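Local coordinates for protein PUF4 (Saccharomyces cerevisiae, PDB 3BWT) that binds messenger RNA through its Pumilio homology domain and takes part in the regulation of gene expression, at residues A[214-217]-A[223-226]. Sequence-based numbering, arbitrary orientation.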
loop_
_atom_site.group_PDB
_atom_site.type_symbol
_atom_site.label_atom_id
_atom_site.label_comp_id
_atom_site.label_asym_id
_atom_site.label_seq_id
_atom_site.Cartn_x
_atom_site.Cartn_y
_atom_site.Cartn_z
ATOM N N THR A 214 1.065 -12.960 2.991
ATOM C CA THR A 214 1.114 -12.228 4.249
ATOM C C THR A 214 -0.242 -12.182 4.942
ATOM O O THR A 214 -0.357 -12.438 6.143
ATOM C CB THR A 214 1.590 -10.785 4.001
ATOM O OG1 THR A 214 2.988 -10.805 3.701
ATOM C CG2 THR A 214 1.335 -9.895 5.219
ATOM N N LYS A 215 -1.264 -11.851 4.164
ATOM C CA LYS A 215 -2.610 -11.657 4.679
ATOM C C LYS A 215 -3.220 -12.972 5.130
ATOM O O LYS A 215 -3.754 -13.082 6.241
ATOM C CB LYS A 215 -3.482 -10.988 3.612
ATOM C CG LYS A 215 -3.479 -9.471 3.705
ATOM C CD LYS A 215 -4.564 -9.008 4.689
ATOM C CE LYS A 215 -4.163 -7.752 5.439
ATOM N NZ LYS A 215 -5.035 -7.484 6.616
ATOM N N GLU A 216 -3.136 -13.973 4.265
ATOM C CA GLU A 216 -3.616 -15.297 4.610
ATOM C C GLU A 216 -2.911 -15.858 5.838
ATOM O O GLU A 216 -3.536 -16.523 6.664
ATOM C CB GLU A 216 -3.471 -16.239 3.425
ATOM C CG GLU A 216 -4.387 -15.868 2.309
ATOM C CD GLU A 216 -4.618 -17.000 1.364
ATOM O OE1 GLU A 216 -3.740 -17.876 1.276
ATOM O OE2 GLU A 216 -5.675 -17.007 0.700
ATOM N N ALA A 217 -1.618 -15.580 5.967
ATOM C CA ALA A 217 -0.862 -16.054 7.122
ATOM C C ALA A 217 -1.339 -15.372 8.395
ATOM O O ALA A 217 -1.352 -15.984 9.461
ATOM C CB ALA A 217 0.616 -15.836 6.931
ATOM N N ASP A 223 -5.713 -20.235 1.349
ATOM C CA ASP A 223 -6.414 -20.526 0.108
ATOM C C ASP A 223 -5.512 -20.186 -1.080
ATOM O O ASP A 223 -5.017 -21.085 -1.763
ATOM C CB ASP A 223 -7.742 -19.754 0.038
ATOM C CG ASP A 223 -8.450 -19.908 -1.303
ATOM O OD1 ASP A 223 -7.877 -20.540 -2.218
ATOM O OD2 ASP A 223 -9.581 -19.391 -1.451
ATOM N N TYR A 224 -5.296 -18.892 -1.324
ATOM C CA TYR A 224 -4.519 -18.462 -2.483
ATOM C C TYR A 224 -3.033 -18.747 -2.293
ATOM O O TYR A 224 -2.298 -18.935 -3.263
ATOM C CB TYR A 224 -4.780 -16.990 -2.816
ATOM C CG TYR A 224 -6.195 -16.742 -3.296
ATOM C CD1 TYR A 224 -6.562 -17.016 -4.611
ATOM C CD2 TYR A 224 -7.175 -16.263 -2.424
ATOM C CE1 TYR A 224 -7.863 -16.809 -5.046
ATOM C CE2 TYR A 224 -8.469 -16.049 -2.847
ATOM C CZ TYR A 224 -8.812 -16.325 -4.159
ATOM O OH TYR A 224 -10.107 -16.117 -4.578
ATOM N N THR A 225 -2.597 -18.800 -1.040
ATOM C CA THR A 225 -1.232 -19.180 -0.754
ATOM C C THR A 225 -0.940 -20.511 -1.439
ATOM O O THR A 225 0.040 -20.653 -2.161
ATOM C CB THR A 225 -1.003 -19.304 0.762
ATOM O OG1 THR A 225 -1.122 -18.011 1.370
ATOM C CG2 THR A 225 0.373 -19.867 1.053
ATOM N N HIS A 226 -1.808 -21.490 -1.221
ATOM C CA HIS A 226 -1.598 -22.813 -1.792
ATOM C C HIS A 226 -1.642 -22.775 -3.313
ATOM O O HIS A 226 -0.859 -23.449 -3.981
ATOM C CB HIS A 226 -2.613 -23.822 -1.244
ATOM C CG HIS A 226 -2.393 -24.180 0.193
ATOM N ND1 HIS A 226 -3.339 -23.953 1.172
ATOM C CD2 HIS A 226 -1.332 -24.744 0.820
ATOM C CE1 HIS A 226 -2.872 -24.367 2.337
ATOM N NE2 HIS A 226 -1.655 -24.848 2.152
#
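Glu216 reaches from helix 205-219 to the start of helix 224-232 and sets its carboxylate against three successive backbone N-H groups. Four hydrogen bonds grip the two oxygens. OE1 takes three: Thr225 OG1 donates to Glu216 OE1 at 2.6 Å, from the anti side and somewhat out of the carboxylate plane, while Thr225 N at 2.7 Å and Asp223 N at 3.1 Å reach Glu216 OE1 from opposite faces of that plane. The fourth joins Tyr224 N to the syn lone pair of Glu216 OE2 at 2.8 Å, with an N-H...O angle of 157°. Beyond CG the glutamate chain is extended (chi2 -160°), which carries the carboxylate over to helix 224-232. Because the amides are those of the N-cap residue and the first two residues of helix 224-232, the helix dipole would probably favour the negative charge, while the side chain of Asp223, at the N-cap position, makes no capping bond. With an alanine here the carboxylate is lost, and the three amides and the Thr225 hydroxyl would probably be left without the acceptors that hold them.

Van der Waals contact is slight. Glu216 OE2 lies at the edge of the Tyr224 ring, near its plane, 3.5 Å from CD2, and Glu216 CB packs 3.6 Å from Thr225 OG1.

Within Pumilio repeat 6 the contact ties together two consecutive helices of the all-helical repeat array. The Tyr224 side chain packs on helix 182-193, where its hydroxyl hydrogen-bonds to Asp190, and Thr225 also touches Val258 of helix 256-279.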